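Local coordinates for ApeI dehydratase-like domain-containing protein (PDB 3ESI), which is of unknown function but probably acts as a hot-dog-fold dehydratase on 3-hydroxyacyl thioesters, in the manner of ApeI, at residues A[82-87]-A[101-106]; A[73-78]-A[109-114]; A[62-67]-A[119-124]. All coordinates share one frame; numbering follows the deposited sequence.

Contact 1: A[82-87]-A[101-106]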
loop_
_atom_site.group_PDB
_atom_site.type_symbol
_atom_site.label_atom_id
_atom_site.label_comp_id
_atom_site.label_asym_id
_atom_site.label_seq_id
_atom_site.Cartn_x
_atom_site.Cartn_y
_atom_site.Cartn_z
ATOM N N LYS A 82 -12.205 11.521 -11.143
ATOM C CA LYS A 82 -11.504 12.200 -12.237
ATOM C C LYS A 82 -11.880 11.674 -13.604
ATOM O O LYS A 82 -12.293 10.525 -13.748
ATOM C CB LYS A 82 -9.989 12.072 -12.079
ATOM C CG LYS A 82 -9.424 12.800 -10.883
ATOM C CD LYS A 82 -9.730 14.278 -10.945
ATOM C CE LYS A 82 -9.226 14.994 -9.702
ATOM N NZ LYS A 82 -9.535 16.443 -9.746
ATOM N N THR A 83 -11.735 12.532 -14.608
ATOM C CA THR A 83 -12.028 12.159 -15.993
ATOM C C THR A 83 -10.680 11.914 -16.662
ATOM O O THR A 83 -9.762 12.730 -16.541
ATOM C CB THR A 83 -12.802 13.282 -16.716
ATOM O OG1 THR A 83 -14.056 13.478 -16.050
ATOM C CG2 THR A 83 -13.067 12.918 -18.170
ATOM N N LEU A 84 -10.557 10.783 -17.350
ATOM C CA LEU A 84 -9.293 10.419 -17.988
ATOM C C LEU A 84 -9.361 10.131 -19.475
ATOM O O LEU A 84 -10.363 9.625 -19.986
ATOM C CB LEU A 84 -8.708 9.163 -17.330
ATOM C CG LEU A 84 -8.534 9.044 -15.815
ATOM C CD1 LEU A 84 -8.038 7.625 -15.469
ATOM C CD2 LEU A 84 -7.548 10.102 -15.323
ATOM N N ARG A 85 -8.276 10.449 -20.166
ATOM C CA ARG A 85 -8.164 10.123 -21.576
ATOM C C ARG A 85 -7.167 8.949 -21.579
ATOM O O ARG A 85 -6.108 9.014 -20.954
ATOM C CB ARG A 85 -7.587 11.289 -22.398
ATOM C CG ARG A 85 -7.664 11.038 -23.908
ATOM C CD ARG A 85 -6.669 11.880 -24.708
ATOM N NE ARG A 85 -6.804 13.320 -24.492
ATOM C CZ ARG A 85 -7.880 14.046 -24.806
ATOM N NH1 ARG A 85 -8.950 13.481 -25.360
ATOM N NH2 ARG A 85 -7.882 15.349 -24.563
ATOM N N LEU A 86 -7.528 7.865 -22.247
ATOM C CA LEU A 86 -6.667 6.705 -22.341
ATOM C C LEU A 86 -6.336 6.464 -23.806
ATOM O O LEU A 86 -7.231 6.236 -24.621
ATOM C CB LEU A 86 -7.365 5.463 -21.776
ATOM C CG LEU A 86 -6.561 4.173 -22.013
ATOM C CD1 LEU A 86 -5.236 4.285 -21.278
ATOM C CD2 LEU A 86 -7.326 2.934 -21.526
ATOM N N VAL A 87 -5.055 6.530 -24.143
ATOM C CA VAL A 87 -4.615 6.277 -25.512
ATOM C C VAL A 87 -3.818 4.967 -25.545
ATOM O O VAL A 87 -2.845 4.804 -24.799
ATOM C CB VAL A 87 -3.704 7.426 -26.048
ATOM C CG1 VAL A 87 -3.267 7.125 -27.474
ATOM C CG2 VAL A 87 -4.442 8.758 -26.005
ATOM N N TYR A 101 -2.190 7.572 -19.946
ATOM C CA TYR A 101 -3.329 8.074 -19.183
ATOM C C TYR A 101 -3.132 9.552 -18.911
ATOM O O TYR A 101 -2.063 9.963 -18.466
ATOM C CB TYR A 101 -3.441 7.380 -17.816
ATOM C CG TYR A 101 -4.116 6.028 -17.791
ATOM C CD1 TYR A 101 -5.507 5.913 -17.792
ATOM C CD2 TYR A 101 -3.359 4.857 -17.706
ATOM C CE1 TYR A 101 -6.123 4.668 -17.702
ATOM C CE2 TYR A 101 -3.965 3.611 -17.617
ATOM C CZ TYR A 101 -5.341 3.523 -17.613
ATOM O OH TYR A 101 -5.925 2.285 -17.505
ATOM N N SER A 102 -4.160 10.354 -19.157
ATOM C CA SER A 102 -4.052 11.775 -18.851
ATOM C C SER A 102 -5.328 12.247 -18.148
ATOM O O SER A 102 -6.430 11.784 -18.443
ATOM C CB SER A 102 -3.747 12.607 -20.121
ATOM O OG SER A 102 -4.837 12.683 -21.020
ATOM N N ILE A 103 -5.151 13.135 -17.177
ATOM C CA ILE A 103 -6.256 13.686 -16.397
ATOM C C ILE A 103 -6.732 14.990 -17.014
ATOM O O ILE A 103 -5.923 15.895 -17.249
ATOM C CB ILE A 103 -5.817 14.004 -14.959
ATOM C CG1 ILE A 103 -5.327 12.734 -14.264
ATOM C CG2 ILE A 103 -6.967 14.634 -14.196
ATOM C CD1 ILE A 103 -4.661 12.989 -12.926
ATOM N N LEU A 104 -8.037 15.088 -17.276
ATOM C CA LEU A 104 -8.609 16.311 -17.850
ATOM C C LEU A 104 -9.307 17.098 -16.755
ATOM O O LEU A 104 -10.243 16.597 -16.129
ATOM C CB LEU A 104 -9.637 16.001 -18.956
ATOM C CG LEU A 104 -9.276 15.322 -20.292
ATOM C CD1 LEU A 104 -7.797 15.508 -20.595
ATOM C CD2 LEU A 104 -9.611 13.848 -20.243
ATOM N N GLU A 105 -8.832 18.317 -16.517
ATOM C CA GLU A 105 -9.410 19.228 -15.522
ATOM C C GLU A 105 -9.331 20.633 -16.120
ATOM O O GLU A 105 -8.267 21.059 -16.578
ATOM C CB GLU A 105 -8.630 19.217 -14.204
ATOM C CG GLU A 105 -8.783 17.969 -13.352
ATOM C CD GLU A 105 -8.070 18.095 -11.996
ATOM O OE1 GLU A 105 -8.464 18.974 -11.190
ATOM O OE2 GLU A 105 -7.117 17.320 -11.745
ATOM N N GLY A 106 -10.445 21.357 -16.103
ATOM C CA GLY A 106 -10.437 22.684 -16.679
ATOM C C GLY A 106 -9.932 22.575 -18.107
ATOM O O GLY A 106 -10.384 21.710 -18.861
#
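Tyr-101, Leu-104 and Arg-85 bury the most surface here, on the two faces of an antiparallel strand pair. The ring of Tyr-101 lies alongside Leu-86, whose CD1 sits over the middle of one ring face, 3.6 Å from the centroid and 9° off the normal, a CH-pi contact. Leu-84 CD1 adds a second touch at Tyr-101 CD1 (3.8 Å), while its other methyl, CD2, meets Ile-103 CG1 at 3.6 Å. The tyrosine hydroxyl reaches on to the backbone O of Gln-48, in helix 45-59, so a long amphipathic side chain suits this place: its ring fills the core and its OH meets a main-chain acceptor.

Strands 83-91 and 96-105 form a beta hairpin of the hot-dog fold, in which the sheet wraps round that helix. Arg-85 and Ser-102 make a hydrogen-bonded pair, with Arg-85 N to Ser-102 O at 2.9 Å and Ser-102 N to Arg-85 O at 3.0 Å.

On the face turned from the helix, Leu-104 crosses Arg-85 at about a right angle, its CD2 being 3.9 Å from Arg-85 CB. With CG anti to its backbone N (chi1 -171°) and a bend at chi3, Arg-85 carries its guanidinium to salt bridges with Glu-109 and Glu-21, and Ser-102 OG also bonds Glu-109. Near the open end of the hairpin, Lys-82 NZ forms a salt bridge with Glu-105 OE1 (3.1 Å).

Contact 2: A[73-78]-A[109-114]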
loop_
_atom_site.group_PDB
_atom_site.type_symbol
_atom_site.label_atom_id
_atom_site.label_comp_id
_atom_site.label_asym_id
_atom_site.label_seq_id
_atom_site.Cartn_x
_atom_site.Cartn_y
_atom_site.Cartn_z
ATOM N N LYS A 73 5.470 4.121 -15.810
ATOM C CA LYS A 73 5.889 5.358 -15.175
ATOM C C LYS A 73 4.665 6.115 -14.655
ATOM O O LYS A 73 3.812 6.555 -15.428
ATOM C CB LYS A 73 6.664 6.192 -16.200
ATOM C CG LYS A 73 7.153 7.547 -15.739
ATOM C CD LYS A 73 7.762 8.279 -16.947
ATOM C CE LYS A 73 8.022 9.766 -16.681
ATOM N NZ LYS A 73 8.375 10.498 -17.943
ATOM N N PHE A 74 4.580 6.250 -13.336
ATOM C CA PHE A 74 3.468 6.943 -12.708
ATOM C C PHE A 74 3.906 8.359 -12.375
ATOM O O PHE A 74 4.734 8.564 -11.495
ATOM C CB PHE A 74 3.035 6.181 -11.448
ATOM C CG PHE A 74 2.534 4.791 -11.735
ATOM C CD1 PHE A 74 1.286 4.594 -12.309
ATOM C CD2 PHE A 74 3.344 3.680 -11.505
ATOM C CE1 PHE A 74 0.850 3.312 -12.658
ATOM C CE2 PHE A 74 2.916 2.393 -11.849
ATOM C CZ PHE A 74 1.669 2.210 -12.428
ATOM N N GLN A 75 3.352 9.334 -13.086
ATOM C CA GLN A 75 3.719 10.730 -12.872
ATOM C C GLN A 75 2.745 11.492 -11.996
ATOM O O GLN A 75 3.149 12.371 -11.246
ATOM C CB GLN A 75 3.849 11.451 -14.214
ATOM C CG GLN A 75 4.308 10.538 -15.328
ATOM C CD GLN A 75 4.761 11.287 -16.554
ATOM O OE1 GLN A 75 4.928 10.695 -17.626
ATOM N NE2 GLN A 75 4.979 12.596 -16.409
ATOM N N GLN A 76 1.465 11.163 -12.092
ATOM C CA GLN A 76 0.467 11.860 -11.300
ATOM C C GLN A 76 -0.572 10.885 -10.781
ATOM O O GLN A 76 -1.058 10.031 -11.522
ATOM C CB GLN A 76 -0.223 12.928 -12.154
ATOM C CG GLN A 76 -0.567 14.191 -11.400
ATOM C CD GLN A 76 0.650 15.084 -11.189
ATOM O OE1 GLN A 76 0.759 15.777 -10.172
ATOM N NE2 GLN A 76 1.562 15.083 -12.157
ATOM N N PRO A 77 -0.921 10.989 -9.493
ATOM C CA PRO A 77 -1.924 10.082 -8.928
ATOM C C PRO A 77 -3.297 10.386 -9.525
ATOM O O PRO A 77 -3.592 11.529 -9.879
ATOM C CB PRO A 77 -1.871 10.394 -7.436
ATOM C CG PRO A 77 -0.473 10.892 -7.235
ATOM C CD PRO A 77 -0.281 11.780 -8.433
ATOM N N ILE A 78 -4.121 9.356 -9.643
ATOM C CA ILE A 78 -5.457 9.491 -10.189
ATOM C C ILE A 78 -6.435 9.360 -9.026
ATOM O O ILE A 78 -6.543 8.303 -8.413
ATOM C CB ILE A 78 -5.711 8.393 -11.231
ATOM C CG1 ILE A 78 -4.708 8.550 -12.382
ATOM C CG2 ILE A 78 -7.136 8.469 -11.738
ATOM C CD1 ILE A 78 -4.795 7.499 -13.466
ATOM N N GLU A 109 -4.525 19.181 -19.258
ATOM C CA GLU A 109 -4.454 17.755 -19.512
ATOM C C GLU A 109 -3.049 17.312 -19.134
ATOM O O GLU A 109 -2.105 17.523 -19.893
ATOM C CB GLU A 109 -4.725 17.450 -20.988
ATOM C CG GLU A 109 -4.333 16.033 -21.383
ATOM C CD GLU A 109 -4.943 15.587 -22.700
ATOM O OE1 GLU A 109 -4.550 14.502 -23.201
ATOM O OE2 GLU A 109 -5.819 16.314 -23.226
ATOM N N ARG A 110 -2.911 16.723 -17.949
ATOM C CA ARG A 110 -1.616 16.237 -17.460
ATOM C C ARG A 110 -1.494 14.729 -17.673
ATOM O O ARG A 110 -2.484 14.004 -17.591
ATOM C CB ARG A 110 -1.460 16.496 -15.958
ATOM C CG ARG A 110 -1.573 17.931 -15.503
ATOM C CD ARG A 110 -1.609 17.967 -13.981
ATOM N NE ARG A 110 -2.684 17.117 -13.456
ATOM C CZ ARG A 110 -2.911 16.890 -12.163
ATOM N NH1 ARG A 110 -2.133 17.450 -11.245
ATOM N NH2 ARG A 110 -3.918 16.109 -11.788
ATOM N N THR A 111 -0.284 14.255 -17.936
ATOM C CA THR A 111 -0.074 12.819 -18.106
ATOM C C THR A 111 -0.037 12.244 -16.697
ATOM O O THR A 111 0.632 12.794 -15.823
ATOM C CB THR A 111 1.266 12.512 -18.804
ATOM O OG1 THR A 111 1.315 13.184 -20.070
ATOM C CG2 THR A 111 1.410 11.023 -19.041
ATOM N N ALA A 112 -0.762 11.155 -16.462
ATOM C CA ALA A 112 -0.790 10.558 -15.133
ATOM C C ALA A 112 0.135 9.351 -15.076
ATOM O O ALA A 112 0.806 9.104 -14.065
ATOM C CB ALA A 112 -2.219 10.147 -14.770
ATOM N N SER A 113 0.161 8.599 -16.168
ATOM C CA SER A 113 1.005 7.427 -16.248
ATOM C C SER A 113 1.107 6.989 -17.697
ATOM O O SER A 113 0.254 7.316 -18.513
ATOM C CB SER A 113 0.425 6.303 -15.391
ATOM O OG SER A 113 -0.801 5.842 -15.925
ATOM N N SER A 114 2.166 6.265 -18.024
ATOM C CA SER A 114 2.360 5.778 -19.384
ATOM C C SER A 114 3.282 4.587 -19.310
ATOM O O SER A 114 3.914 4.364 -18.280
ATOM C CB SER A 114 2.987 6.867 -20.251
ATOM O OG SER A 114 4.140 7.423 -19.630
HETATM O O HOH W 1 4.234 13.008 -20.115
#
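A classic beta bulge marks this contact: Ala-112 and Ser-113 both face Tyr-101, and the bulge falls where segment 73-78 leaves the sheet. Before this departure, Lys-73 and Ser-114 bond reciprocally, Lys-73 N to Ser-114 O at 2.9 Å and Ser-114 N to Lys-73 O at 3.1 Å. The first of these meets its carbonyl nearly end-on. Beyond Phe-74 a single acceptor takes over, for Ala-112 O is gripped by two successive amides. Gln-76 N reaches Ala-112 O in the carbonyl plane, on a lone pair, in a nearly straight bond (2.9 Å, 173° at the hydrogen), whereas Gln-75 N approaches Ala-112 O at 2.7 Å from above that plane.

The small side chains lie close to the partner segment: Ala-112 CB packs on Ile-78 CG1, and Ser-113 CB touches Phe-74 CD1. Ser-113 OG, held between backbone N and carbonyl carbon (chi1 67°), is satisfied by Gln-48 OE1 of helix 45-59. The Phe-74 ring also packs on Gln-40 and Phe-37 of two different neighbouring subunits. A water joins Thr-111 OG1, at 2.9 Å, to Gln-75 OE1, to which it donates only weakly. Arg-110 NH2 has a long, weak ion pair with Glu-105. The bent Gln-76 chain crosses Arg-110 at about a right angle, amide and guanidinium planes 29° apart and stacked, and Gln-76 CG rides 3.5 Å above the Arg-110 guanidinium plane, offset toward its rim.

Contact 3: A[62-67]-A[119-124]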
loop_
_atom_site.group_PDB
_atom_site.type_symbol
_atom_site.label_atom_id
_atom_site.label_comp_id
_atom_site.label_asym_id
_atom_site.label_seq_id
_atom_site.Cartn_x
_atom_site.Cartn_y
_atom_site.Cartn_z
ATOM N N GLN A 62 -7.123 -8.796 -30.106
ATOM C CA GLN A 62 -8.060 -9.819 -29.664
ATOM C C GLN A 62 -7.458 -11.178 -29.291
ATOM O O GLN A 62 -7.851 -11.789 -28.285
ATOM C CB GLN A 62 -9.155 -10.009 -30.722
ATOM C CG GLN A 62 -10.211 -8.893 -30.749
ATOM C CD GLN A 62 -9.670 -7.546 -31.220
ATOM O OE1 GLN A 62 -10.366 -6.531 -31.138
ATOM N NE2 GLN A 62 -8.432 -7.531 -31.725
ATOM N N GLY A 63 -6.507 -11.657 -30.085
ATOM C CA GLY A 63 -5.921 -12.949 -29.782
ATOM C C GLY A 63 -4.620 -12.904 -29.003
ATOM O O GLY A 63 -3.806 -13.823 -29.109
ATOM N N TRP A 64 -4.413 -11.850 -28.219
ATOM C CA TRP A 64 -3.184 -11.731 -27.442
ATOM C C TRP A 64 -3.417 -11.563 -25.944
ATOM O O TRP A 64 -4.540 -11.346 -25.490
ATOM C CB TRP A 64 -2.361 -10.554 -27.955
ATOM C CG TRP A 64 -2.013 -10.646 -29.414
ATOM C CD1 TRP A 64 -2.888 -10.702 -30.471
ATOM C CD2 TRP A 64 -0.696 -10.678 -29.980
ATOM N NE1 TRP A 64 -2.190 -10.765 -31.658
ATOM C CE2 TRP A 64 -0.845 -10.752 -31.388
ATOM C CE3 TRP A 64 0.596 -10.651 -29.437
ATOM C CZ2 TRP A 64 0.254 -10.798 -32.261
ATOM C CZ3 TRP A 64 1.693 -10.697 -30.308
ATOM C CH2 TRP A 64 1.510 -10.770 -31.704
ATOM N N THR A 65 -2.342 -11.689 -25.176
ATOM C CA THR A 65 -2.401 -11.517 -23.732
ATOM C C THR A 65 -1.079 -11.005 -23.195
ATOM O O THR A 65 -0.054 -10.987 -23.892
ATOM C CB THR A 65 -2.738 -12.822 -22.984
ATOM O OG1 THR A 65 -1.891 -13.879 -23.455
ATOM C CG2 THR A 65 -4.202 -13.188 -23.182
ATOM N N PHE A 66 -1.123 -10.591 -21.939
ATOM C CA PHE A 66 0.033 -10.050 -21.247
ATOM C C PHE A 66 1.218 -11.023 -21.175
ATOM O O PHE A 66 1.037 -12.231 -20.991
ATOM C CB PHE A 66 -0.394 -9.662 -19.828
ATOM C CG PHE A 66 0.721 -9.126 -18.961
ATOM C CD1 PHE A 66 0.962 -7.751 -18.881
ATOM C CD2 PHE A 66 1.491 -9.991 -18.177
ATOM C CE1 PHE A 66 1.948 -7.244 -18.030
ATOM C CE2 PHE A 66 2.480 -9.494 -17.327
ATOM C CZ PHE A 66 2.709 -8.116 -17.250
ATOM N N LEU A 67 2.426 -10.484 -21.344
ATOM C CA LEU A 67 3.645 -11.279 -21.213
ATOM C C LEU A 67 4.462 -10.566 -20.144
ATOM O O LEU A 67 4.794 -11.151 -19.121
ATOM C CB LEU A 67 4.454 -11.357 -22.517
ATOM C CG LEU A 67 5.793 -12.107 -22.341
ATOM C CD1 LEU A 67 5.551 -13.556 -21.950
ATOM C CD2 LEU A 67 6.606 -12.034 -23.627
ATOM N N LEU A 119 3.211 -8.174 -25.321
ATOM C CA LEU A 119 2.117 -9.148 -25.339
ATOM C C LEU A 119 2.556 -10.379 -26.139
ATOM O O LEU A 119 3.538 -10.322 -26.878
ATOM C CB LEU A 119 0.858 -8.545 -25.978
ATOM C CG LEU A 119 0.276 -7.228 -25.435
ATOM C CD1 LEU A 119 -1.050 -6.949 -26.151
ATOM C CD2 LEU A 119 0.069 -7.304 -23.924
ATOM N N THR A 120 1.842 -11.491 -25.989
ATOM C CA THR A 120 2.188 -12.711 -26.715
ATOM C C THR A 120 0.936 -13.398 -27.250
ATOM O O THR A 120 -0.143 -13.295 -26.663
ATOM C CB THR A 120 2.915 -13.747 -25.805
ATOM O OG1 THR A 120 3.974 -13.106 -25.094
ATOM C CG2 THR A 120 3.520 -14.872 -26.638
ATOM N N PRO A 121 1.066 -14.113 -28.380
ATOM C CA PRO A 121 -0.093 -14.807 -28.939
ATOM C C PRO A 121 -0.690 -15.735 -27.879
ATOM O O PRO A 121 0.040 -16.285 -27.052
ATOM C CB PRO A 121 0.511 -15.572 -30.104
ATOM C CG PRO A 121 1.567 -14.634 -30.583
ATOM C CD PRO A 121 2.212 -14.177 -29.308
ATOM N N ILE A 122 -2.010 -15.895 -27.901
ATOM C CA ILE A 122 -2.704 -16.758 -26.946
ATOM C C ILE A 122 -2.625 -18.218 -27.380
ATOM O O ILE A 122 -3.158 -18.595 -28.431
ATOM C CB ILE A 122 -4.184 -16.364 -26.809
ATOM C CG1 ILE A 122 -4.280 -14.922 -26.306
ATOM C CG2 ILE A 122 -4.892 -17.322 -25.858
ATOM C CD1 ILE A 122 -5.690 -14.397 -26.164
ATOM N N MET A 123 -1.968 -19.031 -26.555
ATOM C CA MET A 123 -1.770 -20.450 -26.833
ATOM C C MET A 123 -0.793 -20.552 -28.006
ATOM O O MET A 123 -0.839 -21.517 -28.767
ATOM C CB MET A 123 -3.095 -21.130 -27.219
ATOM C CG MET A 123 -4.256 -20.886 -26.259
ATOM S SD MET A 123 -5.838 -21.575 -26.859
ATOM C CE MET A 123 -6.483 -20.207 -27.872
ATOM N N GLU A 124 0.084 -19.557 -28.145
ATOM C CA GLU A 124 1.055 -19.519 -29.241
ATOM C C GLU A 124 1.813 -20.826 -29.377
ATOM O O GLU A 124 1.736 -21.642 -28.434
ATOM C CB GLU A 124 2.035 -18.374 -29.036
#
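The strand pieces 64-67 and 119-121 run antiparallel but strongly twisted, 134° between their directions, with Thr-65 and Thr-120 as the hydrogen-bonded pair (Thr-120 N to Thr-65 O 2.9 Å, Thr-65 N to Thr-120 O 3.1 Å). Past the strand end, Ile-122 N continues the ladder to Gly-63 O at 3.0 Å, although Ile-122 already belongs to the type II turn from Pro-121 to Glu-124.

Trp-64 carries the largest share on its side. With CG anti to its carbonyl carbon (chi1 -57°), the indole lies alongside Pro-121, and Pro-121 CG stands over one face of the six-membered ring, 4.1 Å from its centroid and 16° off the normal. This is a CH-pi contact, well served by proline, whose rigid ring presents C-H bonds to the aromatic face. Pro-121 CD meets Trp-64 CZ3 at 3.7 Å, and the backbone carbon of Leu-119 lies at the indole edge, in its plane. Trp-90, on strand 83-91, meets the indole edge-to-face.

Within this chain strand 64-74 is an outermost strand of the hot-dog sheet, and the pair forms a surface seam whose inner side faces helix 45-59. Leu-119 and Phe-66 both pack on Met-53 of that helix, Leu-119 CD2 also lying 3.8 Å from Phe-66 CA, and the Phe-66 ring is edge-to-face with Phe-31 of a neighbouring subunit.

On the face bearing the threonines, Thr-65 CG2, beside its own backbone N, crosses Ile-122 at about a right angle and touches its CD1 at 3.5 Å, a beta-branched threonine, at home in a strand, against an isoleucine of the turn. The alkyl side chain of Leu-67 curls against Thr-120 OG1.

Overall arrangement
Strands 4-8 and 17-25 and helix 45-59 come first in the chain and lie outside every loop closed here. Residues 62-67 then open the outermost loop, which contact 3 closes near the C terminus; contact 2 closes a shorter one within it, and contact 1 the innermost, so the three nest without crossing. Contacts 2 and 3 join the same strands, 64-74 and 108-121, at ends whose contact centres are 27 Å apart, on opposite sides of the chain's centre. Contact 1 ties 83-91 to 96-105 and touches contact 2, Tyr-101 O probably accepting a hydrogen bond from Ala-112 N. That touch joins the two strand pairs across 96-105 and 108-121.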